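Local coordinates for protein chitosanase (Gynuella sunshinyii YC6258, PDB 6X2Q) that binds a chitotetraose chain of glucosamine units and probably hydrolyses chitosan, at residues S16-N21 / I229-W234; V56-S61 / P71-L76; A131-T136 / G221-H226; L138-A143 / K182-I187. All coordinates share one frame; numbering follows the deposited sequence.

Contact 1 (S16-N21 / I229-W234); sequences SIFANN and IRISTW. Unlike the reference sequence in segment 16-21: A19 (reference Glu).
The backbones come closest at F18 with T233 and N21 with W234, CA to CA 6.6 Å in each pair, where the C-terminal turn of helix 5-20 meets the exit from strand 229-231. This strand forms a two-stranded antiparallel sheet with 238-240, so the contact joins an N-terminal helix to a C-terminal β-hairpin. Branched I17 and I231 suit the buried side, meeting methyl to methyl with CG2 of I17 3.7 Å from CG2 of I231. T233 brings OG1 to the rim of the F18 ring, near its plane and 3.4 Å from CE1; the same hydroxyl is hydrogen-bonded to S213 OG. N21 leaves the helix with positive phi (57°), a conformation that asparagine tolerates well. Its CG, anti to the backbone N, comes obliquely against W234, amide and indole planes 60° apart, with N21 OD1 3.4 Å from W234 CD1, while ND2 bonds D236. An alanine here would probably leave the D236 carboxylate without this mate and the W234 CB and CD1 with poorer cover. Tryptophan suits its place because the indole can both pack and donate: NE1 of W234 bonds weakly to I17 O, which N21 N also reaches, and more firmly to F18 O at 3.0 Å, from above that carbonyl's plane.

Contact 2 (V56-S61 / P71-L76); sequences VIQRYS and PFLPRL
I57 and L76 form the close-packed end of this contact, their CD1 methyls 3.5 Å apart and the two side chains crossing at about a right angle. Both residues are buried. W97 and L69 also touch I57, while L90 and L93 touch L76, so the aliphatic branches are surrounded by other hydrophobic side chains. I57 CG2, anti to the backbone N, turns instead to L73 and lies 3.8 Å from its CD2, the two side chains sliding past each other in opposite directions. Helices 52-63 and 73-82 are consecutive in the chain, and this apolar seam closes the helix-loop-helix unit that they make with the short connection between them. The other side, formed by the partly exposed L73, Q58 and S61, is less enclosed: CD2 of L73 still rests 3.6 Å from the aliphatic CG of Q58, but CD1 only grazes S61 OG at 3.9 Å. A small serine fits this margin because its hydroxyl can be used at home, OG donating to I57 O at 3.0 Å. That carbonyl is gripped twice, since S61 N approaches from the opposite face of its plane, and N67 ND2 adds a further hydrogen bond to S61 OG.

Contact 3 (A131-T136 / G221-H226); sequences AQMPLT and GNTDLH
L135 N donates to T223 O at 2.9 Å with an N-H...O angle of 163°, the one hydrogen bond joining the segments. The amide sits above the plane of the carbonyl. P134 lays its ring beside the same backbone, CD 3.2 Å from T223 O, and M133 sets SD 3.6 Å from CB of T223. L225 extends CD1 to P134, 3.5 Å from its O and 3.8 Å from its CB, and offers CD2 to CD1 of L135 at a longer 4.2 Å. The motif here is the start of helix 134-147: M133 holds the N-cap position, and proline suits the next place because a first-turn residue needs no N-H for the helix. The loop carbonyl thus serves an amide that the first turn leaves without a partner inside the helix. G221, with positive phi, is the C-prime residue of a Schellman motif that ends helix 209-219, and N222 centres an inverse gamma turn. The N222 amide then clasps the backbone of H226, OD1 taking its N-H on a lone pair and ND2 giving to its O. The H226 ring is held in turn by D224, whose OD1 receives ND1 at 2.6 Å on the syn side. At the helix start E177, on helix 177-193, accepts from the N-H groups of Q132 and M133 and hydrogen-bonds the T136 hydroxyl.

Contact 4 (L138-A143 / K182-I187); sequences LALYDA and KTFLKI
F184 directs its ring at the helix opposite, where its CZ corner is shared by L140 and A143. CG of F184 stands anti to the backbone N (chi1 176°), on the side of the facing helix. L140 comes over one face, CD2 4.1 Å from CZ and displaced toward the rim, and the two side chains cross obliquely. A143 meets the ring differently: its CB lies in the ring plane, at the edge, 3.7 Å from CZ. A139 O approaches the ring obliquely, 4.0 Å from CE2 of F184. One helical turn before A143, A139 presents its own methyl to L185, CB to CD2 4.1 Å. The segments belong to helices 134-147 and 177-193, which run in the same direction with their axes 22° apart and 11.3 Å distant. This is a parallel helix pair within the helical body of this family 46 enzyme, which belongs to the lysozyme clan. Small alanines on one helix and large phenylalanine and leucine on the other complement each other: the methyls at A139 and A143 keep that surface low, and the long side chains bridge the spacing. An alanine in place of F184 would probably open a gap here, leaving L140 CD2 and the A143 methyl without their mate. Helix 156-167, between the two in sequence, adds L156 and T163 to the surroundings of F184, and the W180 ring meets it with planes about 10° apart. On another side of helix 134-147, D142 makes salt bridges to R210 and R188, the latter also on helix 177-193.

Overall arrangement
From the N terminus, helix 5-20 opens contact 1, which closes only at the strand and turn 229-234, so the other three contacts all lie within its span. Contact 2 closes first, a short local loop joining two successive helices on the far side of the chain's centre, about 31 Å from contact 1 between centres. Contact 3 then opens at the start of helix 134-147 and closes at the loop 221-226; contact 4 opens later on that helix and closes at 182-187, within the span of contact 3. None cross. Contacts 1, 3 and 4 adjoin: F18 touches D142, I229 touches N222, and L225 touches L138. Together they tie both chain ends to the central helices, while contact 2 stands apart.

Contact 1 (S16-N21 / I229-W234)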
loop_
_atom_site.group_PDB
_atom_site.type_symbol
_atom_site.label_atom_id
_atom_site.label_comp_id
_atom_site.label_asym_id
_atom_site.label_seq_id
_atom_site.Cartn_x
_atom_site.Cartn_y
_atom_site.Cartn_z
ATOM N N SER A 16 1.934 5.419 6.163
ATOM C CA SER A 16 2.228 6.751 5.660
ATOM C C SER A 16 3.697 7.106 5.893
ATOM O O SER A 16 4.372 7.624 4.995
ATOM C CB SER A 16 1.290 7.765 6.315
ATOM O OG SER A 16 1.467 9.039 5.732
ATOM N N ILE A 17 4.216 6.811 7.086
ATOM C CA ILE A 17 5.634 7.030 7.355
ATOM C C ILE A 17 6.488 6.153 6.448
ATOM O O ILE A 17 7.478 6.614 5.874
ATOM C CB ILE A 17 5.945 6.776 8.841
ATOM C CG1 ILE A 17 5.368 7.896 9.708
ATOM C CG2 ILE A 17 7.457 6.650 9.063
ATOM C CD1 ILE A 17 5.316 7.558 11.189
ATOM N N PHE A 18 6.106 4.884 6.292
ATOM C CA PHE A 18 6.847 3.984 5.420
ATOM C C PHE A 18 7.057 4.601 4.053
ATOM O O PHE A 18 8.156 4.537 3.494
ATOM C CB PHE A 18 6.110 2.651 5.274
ATOM C CG PHE A 18 6.264 1.739 6.452
ATOM C CD1 PHE A 18 7.104 2.080 7.504
ATOM C CD2 PHE A 18 5.560 0.546 6.513
ATOM C CE1 PHE A 18 7.231 1.260 8.602
ATOM C CE2 PHE A 18 5.694 -0.291 7.602
ATOM C CZ PHE A 18 6.540 0.058 8.651
ATOM N N ALA A 19 6.021 5.217 3.511
ATOM C CA ALA A 19 6.028 5.635 2.121
ATOM C C ALA A 19 6.462 7.082 1.934
ATOM O O ALA A 19 7.076 7.404 0.917
ATOM C CB ALA A 19 4.639 5.433 1.520
ATOM N N ASN A 20 6.157 7.966 2.890
ATOM C CA ASN A 20 6.351 9.401 2.702
ATOM C C ASN A 20 7.052 10.079 3.871
ATOM O O ASN A 20 7.138 11.311 3.884
ATOM C CB ASN A 20 5.005 10.086 2.461
ATOM C CG ASN A 20 4.315 9.574 1.220
ATOM O OD1 ASN A 20 3.104 9.364 1.213
ATOM N ND2 ASN A 20 5.095 9.348 0.160
ATOM N N ASN A 21 7.518 9.312 4.860
ATOM C CA ASN A 21 8.201 9.835 6.050
ATOM C C ASN A 21 7.364 10.853 6.827
ATOM O O ASN A 21 7.900 11.796 7.420
ATOM C CB ASN A 21 9.562 10.435 5.691
ATOM C CG ASN A 21 10.510 10.464 6.883
ATOM O OD1 ASN A 21 10.344 9.696 7.834
ATOM N ND2 ASN A 21 11.492 11.362 6.846
ATOM N N ILE A 229 4.241 3.227 19.832
ATOM C CA ILE A 229 4.978 2.579 18.757
ATOM C C ILE A 229 6.001 3.568 18.226
ATOM O O ILE A 229 5.656 4.703 17.872
ATOM C CB ILE A 229 4.049 2.080 17.639
ATOM C CG1 ILE A 229 3.150 0.965 18.174
ATOM C CG2 ILE A 229 4.875 1.560 16.462
ATOM C CD1 ILE A 229 2.294 0.288 17.109
ATOM N N ARG A 230 7.258 3.140 18.193
ATOM C CA ARG A 230 8.353 3.929 17.646
ATOM C C ARG A 230 8.628 3.453 16.225
ATOM O O ARG A 230 8.908 2.268 16.008
ATOM C CB ARG A 230 9.601 3.800 18.524
ATOM C CG ARG A 230 10.783 4.648 18.069
ATOM C CD ARG A 230 12.113 3.907 18.285
ATOM N NE ARG A 230 13.121 4.769 18.896
ATOM C CZ ARG A 230 14.178 5.263 18.255
ATOM N NH1 ARG A 230 14.385 4.977 16.970
ATOM N NH2 ARG A 230 15.028 6.047 18.902
ATOM N N ILE A 231 8.514 4.364 15.262
ATOM C CA ILE A 231 8.897 4.118 13.878
ATOM C C ILE A 231 9.977 5.122 13.502
ATOM O O ILE A 231 9.791 6.329 13.687
ATOM C CB ILE A 231 7.694 4.241 12.922
ATOM C CG1 ILE A 231 6.584 3.261 13.314
ATOM C CG2 ILE A 231 8.137 3.968 11.499
ATOM C CD1 ILE A 231 6.978 1.785 13.125
ATOM N N SER A 232 11.102 4.631 12.965
ATOM C CA SER A 232 12.172 5.530 12.531
ATOM C C SER A 232 12.796 5.068 11.218
ATOM O O SER A 232 14.001 5.242 11.002
ATOM C CB SER A 232 13.259 5.665 13.600
ATOM O OG SER A 232 13.561 4.414 14.176
ATOM N N THR A 233 11.980 4.491 10.340
ATOM C CA THR A 233 12.373 3.928 9.055
ATOM C C THR A 233 13.379 4.775 8.284
ATOM O O THR A 233 14.324 4.234 7.703
ATOM C CB THR A 233 11.124 3.727 8.193
ATOM O OG1 THR A 233 10.114 3.053 8.965
ATOM C CG2 THR A 233 11.459 2.918 6.935
ATOM N N TRP A 234 13.198 6.097 8.271
ATOM C CA TRP A 234 14.018 6.979 7.445
ATOM C C TRP A 234 14.955 7.852 8.265
ATOM O O TRP A 234 15.418 8.887 7.769
ATOM C CB TRP A 234 13.135 7.867 6.572
ATOM C CG TRP A 234 12.205 7.119 5.683
ATOM C CD1 TRP A 234 10.868 6.896 5.889
ATOM C CD2 TRP A 234 12.529 6.506 4.428
ATOM N NE1 TRP A 234 10.346 6.173 4.842
ATOM C CE2 TRP A 234 11.341 5.929 3.927
ATOM C CE3 TRP A 234 13.708 6.397 3.672
ATOM C CZ2 TRP A 234 11.298 5.249 2.700
ATOM C CZ3 TRP A 234 13.665 5.718 2.457
ATOM C CH2 TRP A 234 12.469 5.148 1.988
#

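Contact 2 (V56-S61 / P71-L76)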
loop_
_atom_site.group_PDB
_atom_site.type_symbol
_atom_site.label_atom_id
_atom_site.label_comp_id
_atom_site.label_asym_id
_atom_site.label_seq_id
_atom_site.Cartn_x
_atom_site.Cartn_y
_atom_site.Cartn_z
ATOM N N VAL A 56 -10.360 5.998 -8.966
ATOM C CA VAL A 56 -10.616 7.142 -8.096
ATOM C C VAL A 56 -11.299 8.257 -8.884
ATOM O O VAL A 56 -12.349 8.784 -8.482
ATOM C CB VAL A 56 -9.305 7.623 -7.446
ATOM C CG1 VAL A 56 -9.499 8.957 -6.757
ATOM C CG2 VAL A 56 -8.758 6.577 -6.454
ATOM N N ILE A 57 -10.728 8.613 -10.039
ATOM C CA ILE A 57 -11.266 9.729 -10.802
ATOM C C ILE A 57 -12.628 9.371 -11.370
ATOM O O ILE A 57 -13.548 10.191 -11.343
ATOM C CB ILE A 57 -10.253 10.172 -11.877
ATOM C CG1 ILE A 57 -9.029 10.770 -11.176
ATOM C CG2 ILE A 57 -10.859 11.204 -12.875
ATOM C CD1 ILE A 57 -7.813 10.978 -12.069
ATOM N N GLN A 58 -12.808 8.125 -11.825
ATOM C CA GLN A 58 -14.124 7.719 -12.319
ATOM C C GLN A 58 -15.179 7.810 -11.224
ATOM O O GLN A 58 -16.258 8.382 -11.430
ATOM C CB GLN A 58 -14.075 6.307 -12.902
ATOM C CG GLN A 58 -13.599 6.296 -14.341
ATOM C CD GLN A 58 -13.527 4.907 -14.954
ATOM O OE1 GLN A 58 -13.413 3.896 -14.249
ATOM N NE2 GLN A 58 -13.573 4.854 -16.288
ATOM N N ARG A 59 -14.892 7.257 -10.045
ATOM C CA ARG A 59 -15.885 7.336 -8.984
ATOM C C ARG A 59 -16.155 8.785 -8.608
ATOM O O ARG A 59 -17.304 9.167 -8.372
ATOM C CB ARG A 59 -15.434 6.527 -7.776
ATOM C CG ARG A 59 -15.263 5.076 -8.138
ATOM C CD ARG A 59 -14.906 4.237 -6.950
ATOM N NE ARG A 59 -16.022 4.143 -6.030
ATOM C CZ ARG A 59 -16.033 3.343 -4.975
ATOM N NH1 ARG A 59 -14.989 2.569 -4.732
ATOM N NH2 ARG A 59 -17.087 3.314 -4.170
ATOM N N TYR A 60 -15.112 9.611 -8.572
ATOM C CA TYR A 60 -15.307 11.008 -8.233
ATOM C C TYR A 60 -16.155 11.706 -9.288
ATOM O O TYR A 60 -16.987 12.560 -8.962
ATOM C CB TYR A 60 -13.956 11.688 -8.086
ATOM C CG TYR A 60 -14.015 13.143 -7.679
ATOM C CD1 TYR A 60 -14.600 13.528 -6.473
ATOM C CD2 TYR A 60 -13.465 14.133 -8.492
ATOM C CE1 TYR A 60 -14.641 14.868 -6.090
ATOM C CE2 TYR A 60 -13.501 15.474 -8.122
ATOM C CZ TYR A 60 -14.100 15.841 -6.928
ATOM O OH TYR A 60 -14.131 17.174 -6.556
ATOM N N SER A 61 -15.979 11.322 -10.553
ATOM C CA SER A 61 -16.686 11.976 -11.642
ATOM C C SER A 61 -18.153 11.588 -11.661
ATOM O O SER A 61 -18.989 12.346 -12.168
ATOM C CB SER A 61 -16.018 11.628 -12.962
ATOM O OG SER A 61 -14.764 12.295 -13.037
ATOM N N PRO A 71 -10.982 15.757 -17.887
ATOM C CA PRO A 71 -10.361 15.674 -19.223
ATOM C C PRO A 71 -9.344 14.543 -19.361
ATOM O O PRO A 71 -9.011 14.158 -20.487
ATOM C CB PRO A 71 -9.697 17.051 -19.384
ATOM C CG PRO A 71 -10.470 17.946 -18.489
ATOM C CD PRO A 71 -10.787 17.098 -17.301
ATOM N N PHE A 72 -8.849 13.984 -18.259
ATOM C CA PHE A 72 -7.864 12.916 -18.348
ATOM C C PHE A 72 -8.488 11.534 -18.454
ATOM O O PHE A 72 -7.766 10.572 -18.704
ATOM C CB PHE A 72 -6.921 12.995 -17.152
ATOM C CG PHE A 72 -6.169 14.302 -17.070
ATOM C CD1 PHE A 72 -5.039 14.527 -17.861
ATOM C CD2 PHE A 72 -6.600 15.316 -16.226
ATOM C CE1 PHE A 72 -4.336 15.742 -17.797
ATOM C CE2 PHE A 72 -5.905 16.537 -16.150
ATOM C CZ PHE A 72 -4.769 16.749 -16.941
ATOM N N LEU A 73 -9.811 11.418 -18.324
ATOM C CA LEU A 73 -10.439 10.099 -18.322
ATOM C C LEU A 73 -10.183 9.287 -19.590
ATOM O O LEU A 73 -9.855 8.093 -19.465
ATOM C CB LEU A 73 -11.939 10.252 -18.055
ATOM C CG LEU A 73 -12.294 10.379 -16.578
ATOM C CD1 LEU A 73 -13.791 10.625 -16.430
ATOM C CD2 LEU A 73 -11.877 9.109 -15.861
ATOM N N PRO A 74 -10.318 9.830 -20.804
ATOM C CA PRO A 74 -9.913 9.047 -21.989
ATOM C C PRO A 74 -8.481 8.534 -21.927
ATOM O O PRO A 74 -8.242 7.344 -22.161
ATOM C CB PRO A 74 -10.119 10.045 -23.141
ATOM C CG PRO A 74 -11.192 10.945 -22.651
ATOM C CD PRO A 74 -10.885 11.134 -21.192
ATOM N N ARG A 75 -7.522 9.403 -21.606
ATOM C CA ARG A 75 -6.123 8.993 -21.588
ATOM C C ARG A 75 -5.862 7.949 -20.505
ATOM O O ARG A 75 -5.262 6.898 -20.769
ATOM C CB ARG A 75 -5.233 10.223 -21.393
ATOM C CG ARG A 75 -3.757 9.983 -21.690
ATOM C CD ARG A 75 -3.556 8.999 -22.846
ATOM N NE ARG A 75 -2.139 8.691 -23.019
ATOM C CZ ARG A 75 -1.665 7.598 -23.611
ATOM N NH1 ARG A 75 -2.490 6.682 -24.113
ATOM N NH2 ARG A 75 -0.356 7.429 -23.698
ATOM N N LEU A 76 -6.307 8.229 -19.272
ATOM C CA LEU A 76 -6.210 7.255 -18.187
ATOM C C LEU A 76 -6.845 5.927 -18.573
ATOM O O LEU A 76 -6.292 4.859 -18.284
ATOM C CB LEU A 76 -6.869 7.817 -16.932
ATOM C CG LEU A 76 -6.212 9.092 -16.413
ATOM C CD1 LEU A 76 -6.972 9.606 -15.198
ATOM C CD2 LEU A 76 -4.744 8.876 -16.091
#

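Contact 3 (A131-T136 / G221-H226)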
loop_
_atom_site.group_PDB
_atom_site.type_symbol
_atom_site.label_atom_id
_atom_site.label_comp_id
_atom_site.label_asym_id
_atom_site.label_seq_id
_atom_site.Cartn_x
_atom_site.Cartn_y
_atom_site.Cartn_z
ATOM N N ALA A 131 -4.820 -15.646 10.434
ATOM C CA ALA A 131 -3.924 -14.723 11.126
ATOM C C ALA A 131 -4.696 -13.902 12.155
ATOM O O ALA A 131 -5.765 -13.363 11.861
ATOM C CB ALA A 131 -3.237 -13.796 10.123
ATOM N N GLN A 132 -4.143 -13.777 13.358
ATOM C CA GLN A 132 -4.847 -13.072 14.408
ATOM C C GLN A 132 -4.035 -11.997 15.109
ATOM O O GLN A 132 -4.611 -11.225 15.887
ATOM C CB GLN A 132 -5.376 -14.076 15.440
ATOM C CG GLN A 132 -6.476 -14.946 14.840
ATOM C CD GLN A 132 -7.264 -15.690 15.869
ATOM O OE1 GLN A 132 -6.858 -16.756 16.311
ATOM N NE2 GLN A 132 -8.407 -15.137 16.261
ATOM N N MET A 133 -2.745 -11.914 14.878
ATOM C CA MET A 133 -2.001 -10.849 15.527
ATOM C C MET A 133 -2.155 -9.560 14.726
ATOM O O MET A 133 -2.006 -9.577 13.499
ATOM C CB MET A 133 -0.526 -11.221 15.664
ATOM C CG MET A 133 -0.290 -12.620 16.238
ATOM S SD MET A 133 1.453 -12.922 16.631
ATOM C CE MET A 133 2.180 -12.847 14.974
ATOM N N PRO A 134 -2.468 -8.442 15.373
ATOM C CA PRO A 134 -2.566 -7.169 14.637
ATOM C C PRO A 134 -1.350 -6.852 13.766
ATOM O O PRO A 134 -1.507 -6.278 12.672
ATOM C CB PRO A 134 -2.743 -6.152 15.765
ATOM C CG PRO A 134 -3.467 -6.939 16.851
ATOM C CD PRO A 134 -2.898 -8.327 16.784
ATOM N N LEU A 135 -0.143 -7.224 14.219
ATOM C CA LEU A 135 1.068 -6.961 13.441
ATOM C C LEU A 135 1.027 -7.688 12.101
ATOM O O LEU A 135 1.416 -7.126 11.067
ATOM C CB LEU A 135 2.309 -7.390 14.236
ATOM C CG LEU A 135 3.646 -7.256 13.504
ATOM C CD1 LEU A 135 3.915 -5.795 13.232
ATOM C CD2 LEU A 135 4.792 -7.853 14.298
ATOM N N THR A 136 0.567 -8.947 12.097
ATOM C CA THR A 136 0.395 -9.673 10.838
ATOM C C THR A 136 -0.585 -8.955 9.904
ATOM O O THR A 136 -0.365 -8.897 8.687
ATOM C CB THR A 136 -0.073 -11.101 11.128
ATOM O OG1 THR A 136 0.779 -11.656 12.115
ATOM C CG2 THR A 136 0.010 -11.996 9.888
ATOM N N GLY A 221 8.375 -8.211 20.195
ATOM C CA GLY A 221 7.157 -8.747 20.760
ATOM C C GLY A 221 5.946 -7.844 20.677
ATOM O O GLY A 221 4.932 -8.139 21.318
ATOM N N ASN A 222 6.003 -6.757 19.904
ATOM C CA ASN A 222 4.827 -5.904 19.738
ATOM C C ASN A 222 3.977 -6.400 18.566
ATOM O O ASN A 222 3.805 -5.737 17.548
ATOM C CB ASN A 222 5.240 -4.450 19.573
ATOM C CG ASN A 222 4.065 -3.495 19.740
ATOM O OD1 ASN A 222 2.908 -3.920 19.689
ATOM N ND2 ASN A 222 4.348 -2.205 19.923
ATOM N N THR A 223 3.439 -7.610 18.740
ATOM C CA THR A 223 2.572 -8.236 17.753
ATOM C C THR A 223 1.124 -7.759 17.846
ATOM O O THR A 223 0.313 -8.105 16.978
ATOM C CB THR A 223 2.599 -9.749 17.928
ATOM O OG1 THR A 223 2.071 -10.062 19.223
ATOM C CG2 THR A 223 4.036 -10.290 17.802
ATOM N N ASP A 224 0.786 -7.006 18.889
ATOM C CA ASP A 224 -0.564 -6.545 19.138
ATOM C C ASP A 224 -0.711 -5.056 18.871
ATOM O O ASP A 224 -1.820 -4.518 19.001
ATOM C CB ASP A 224 -0.983 -6.887 20.581
ATOM C CG ASP A 224 -0.139 -6.166 21.629
ATOM O OD1 ASP A 224 1.080 -5.964 21.407
ATOM O OD2 ASP A 224 -0.697 -5.803 22.692
ATOM N N LEU A 225 0.378 -4.387 18.472
ATOM C CA LEU A 225 0.340 -2.983 18.051
ATOM C C LEU A 225 -0.219 -2.102 19.164
ATOM O O LEU A 225 -1.165 -1.342 18.970
ATOM C CB LEU A 225 -0.465 -2.805 16.757
ATOM C CG LEU A 225 0.089 -3.478 15.502
ATOM C CD1 LEU A 225 -0.822 -3.212 14.318
ATOM C CD2 LEU A 225 1.514 -3.014 15.219
ATOM N N HIS A 226 0.367 -2.231 20.344
ATOM C CA HIS A 226 0.035 -1.422 21.499
ATOM C C HIS A 226 0.940 -0.197 21.567
ATOM O O HIS A 226 2.111 -0.260 21.183
ATOM C CB HIS A 226 0.183 -2.238 22.778
ATOM C CG HIS A 226 1.583 -2.672 23.054
ATOM N ND1 HIS A 226 2.037 -3.942 22.765
ATOM C CD2 HIS A 226 2.634 -2.006 23.584
ATOM C CE1 HIS A 226 3.306 -4.039 23.114
ATOM N NE2 HIS A 226 3.692 -2.879 23.614
#

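Contact 4 (L138-A143 / K182-I187)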
loop_
_atom_site.group_PDB
_atom_site.type_symbol
_atom_site.label_atom_id
_atom_site.label_comp_id
_atom_site.label_asym_id
_atom_site.label_seq_id
_atom_site.Cartn_x
_atom_site.Cartn_y
_atom_site.Cartn_z
ATOM N N LEU A 138 -1.198 -5.709 9.831
ATOM C CA LEU A 138 -0.503 -4.538 9.335
ATOM C C LEU A 138 0.457 -4.927 8.215
ATOM O O LEU A 138 0.469 -4.301 7.149
ATOM C CB LEU A 138 0.227 -3.868 10.500
ATOM C CG LEU A 138 1.175 -2.736 10.114
ATOM C CD1 LEU A 138 0.401 -1.581 9.489
ATOM C CD2 LEU A 138 1.941 -2.273 11.334
ATOM N N ALA A 139 1.212 -6.009 8.417
ATOM C CA ALA A 139 2.172 -6.452 7.411
ATOM C C ALA A 139 1.475 -6.842 6.120
ATOM O O ALA A 139 1.969 -6.543 5.028
ATOM C CB ALA A 139 2.988 -7.626 7.945
ATOM N N LEU A 140 0.325 -7.517 6.218
ATOM C CA LEU A 140 -0.396 -7.844 4.990
ATOM C C LEU A 140 -0.956 -6.599 4.325
ATOM O O LEU A 140 -1.025 -6.528 3.092
ATOM C CB LEU A 140 -1.528 -8.827 5.279
ATOM C CG LEU A 140 -1.063 -10.188 5.785
ATOM C CD1 LEU A 140 -2.262 -10.978 6.338
ATOM C CD2 LEU A 140 -0.351 -10.961 4.701
ATOM N N TYR A 141 -1.355 -5.613 5.121
ATOM C CA TYR A 141 -1.984 -4.424 4.558
ATOM C C TYR A 141 -0.948 -3.542 3.870
ATOM O O TYR A 141 -1.176 -3.040 2.758
ATOM C CB TYR A 141 -2.702 -3.675 5.665
ATOM C CG TYR A 141 -3.352 -2.373 5.274
ATOM C CD1 TYR A 141 -4.054 -2.237 4.083
ATOM C CD2 TYR A 141 -3.287 -1.283 6.130
ATOM C CE1 TYR A 141 -4.663 -1.032 3.759
ATOM C CE2 TYR A 141 -3.879 -0.095 5.827
ATOM C CZ TYR A 141 -4.566 0.035 4.642
ATOM O OH TYR A 141 -5.145 1.249 4.367
ATOM N N ASP A 142 0.203 -3.360 4.519
ATOM C CA ASP A 142 1.296 -2.627 3.903
ATOM C C ASP A 142 1.769 -3.320 2.636
ATOM O O ASP A 142 2.029 -2.659 1.628
ATOM C CB ASP A 142 2.448 -2.482 4.893
ATOM C CG ASP A 142 3.572 -1.620 4.347
ATOM O OD1 ASP A 142 3.302 -0.423 4.106
ATOM O OD2 ASP A 142 4.711 -2.127 4.157
ATOM N N ALA A 143 1.878 -4.654 2.663
ATOM C CA ALA A 143 2.319 -5.371 1.469
ATOM C C ALA A 143 1.295 -5.266 0.340
ATOM O O ALA A 143 1.667 -5.131 -0.835
ATOM C CB ALA A 143 2.616 -6.841 1.804
ATOM N N LYS A 182 7.426 -14.129 10.245
ATOM C CA LYS A 182 8.843 -13.844 10.030
ATOM C C LYS A 182 9.280 -14.287 8.635
ATOM O O LYS A 182 10.011 -13.570 7.934
ATOM C CB LYS A 182 9.679 -14.527 11.105
ATOM C CG LYS A 182 11.060 -13.919 11.295
ATOM C CD LYS A 182 12.059 -14.969 11.699
ATOM C CE LYS A 182 12.789 -14.604 13.000
ATOM N NZ LYS A 182 14.015 -15.458 13.182
ATOM N N THR A 183 8.808 -15.457 8.213
ATOM C CA THR A 183 9.072 -15.936 6.867
ATOM C C THR A 183 8.501 -14.979 5.819
ATOM O O THR A 183 9.164 -14.669 4.817
ATOM C CB THR A 183 8.476 -17.336 6.721
ATOM O OG1 THR A 183 9.009 -18.187 7.748
ATOM C CG2 THR A 183 8.803 -17.924 5.377
ATOM N N PHE A 184 7.277 -14.486 6.041
ATOM C CA PHE A 184 6.667 -13.559 5.085
ATOM C C PHE A 184 7.499 -12.291 4.952
ATOM O O PHE A 184 7.713 -11.792 3.849
ATOM C CB PHE A 184 5.235 -13.210 5.514
ATOM C CG PHE A 184 4.569 -12.170 4.621
ATOM C CD1 PHE A 184 3.960 -12.542 3.424
ATOM C CD2 PHE A 184 4.576 -10.823 4.972
ATOM C CE1 PHE A 184 3.353 -11.597 2.614
ATOM C CE2 PHE A 184 3.968 -9.877 4.167
ATOM C CZ PHE A 184 3.359 -10.260 2.985
ATOM N N LEU A 185 7.959 -11.738 6.074
ATOM C CA LEU A 185 8.745 -10.513 6.013
ATOM C C LEU A 185 10.063 -10.735 5.270
ATOM O O LEU A 185 10.488 -9.878 4.487
ATOM C CB LEU A 185 8.990 -9.978 7.426
ATOM C CG LEU A 185 7.731 -9.589 8.216
ATOM C CD1 LEU A 185 8.096 -9.159 9.650
ATOM C CD2 LEU A 185 6.932 -8.506 7.479
ATOM N N LYS A 186 10.708 -11.895 5.476
ATOM C CA LYS A 186 11.972 -12.168 4.796
ATOM C C LYS A 186 11.754 -12.367 3.305
ATOM O O LYS A 186 12.547 -11.891 2.483
ATOM C CB LYS A 186 12.651 -13.397 5.406
ATOM C CG LYS A 186 13.177 -13.141 6.813
ATOM C CD LYS A 186 14.133 -14.226 7.286
ATOM C CE LYS A 186 13.411 -15.537 7.470
ATOM N NZ LYS A 186 14.192 -16.625 6.804
ATOM N N ILE A 187 10.685 -13.079 2.944
ATOM C CA ILE A 187 10.324 -13.228 1.543
ATOM C C ILE A 187 10.005 -11.867 0.930
ATOM O O ILE A 187 10.420 -11.565 -0.196
ATOM C CB ILE A 187 9.157 -14.223 1.414
ATOM C CG1 ILE A 187 9.693 -15.648 1.625
ATOM C CG2 ILE A 187 8.436 -14.046 0.070
ATOM C CD1 ILE A 187 8.649 -16.727 1.599
#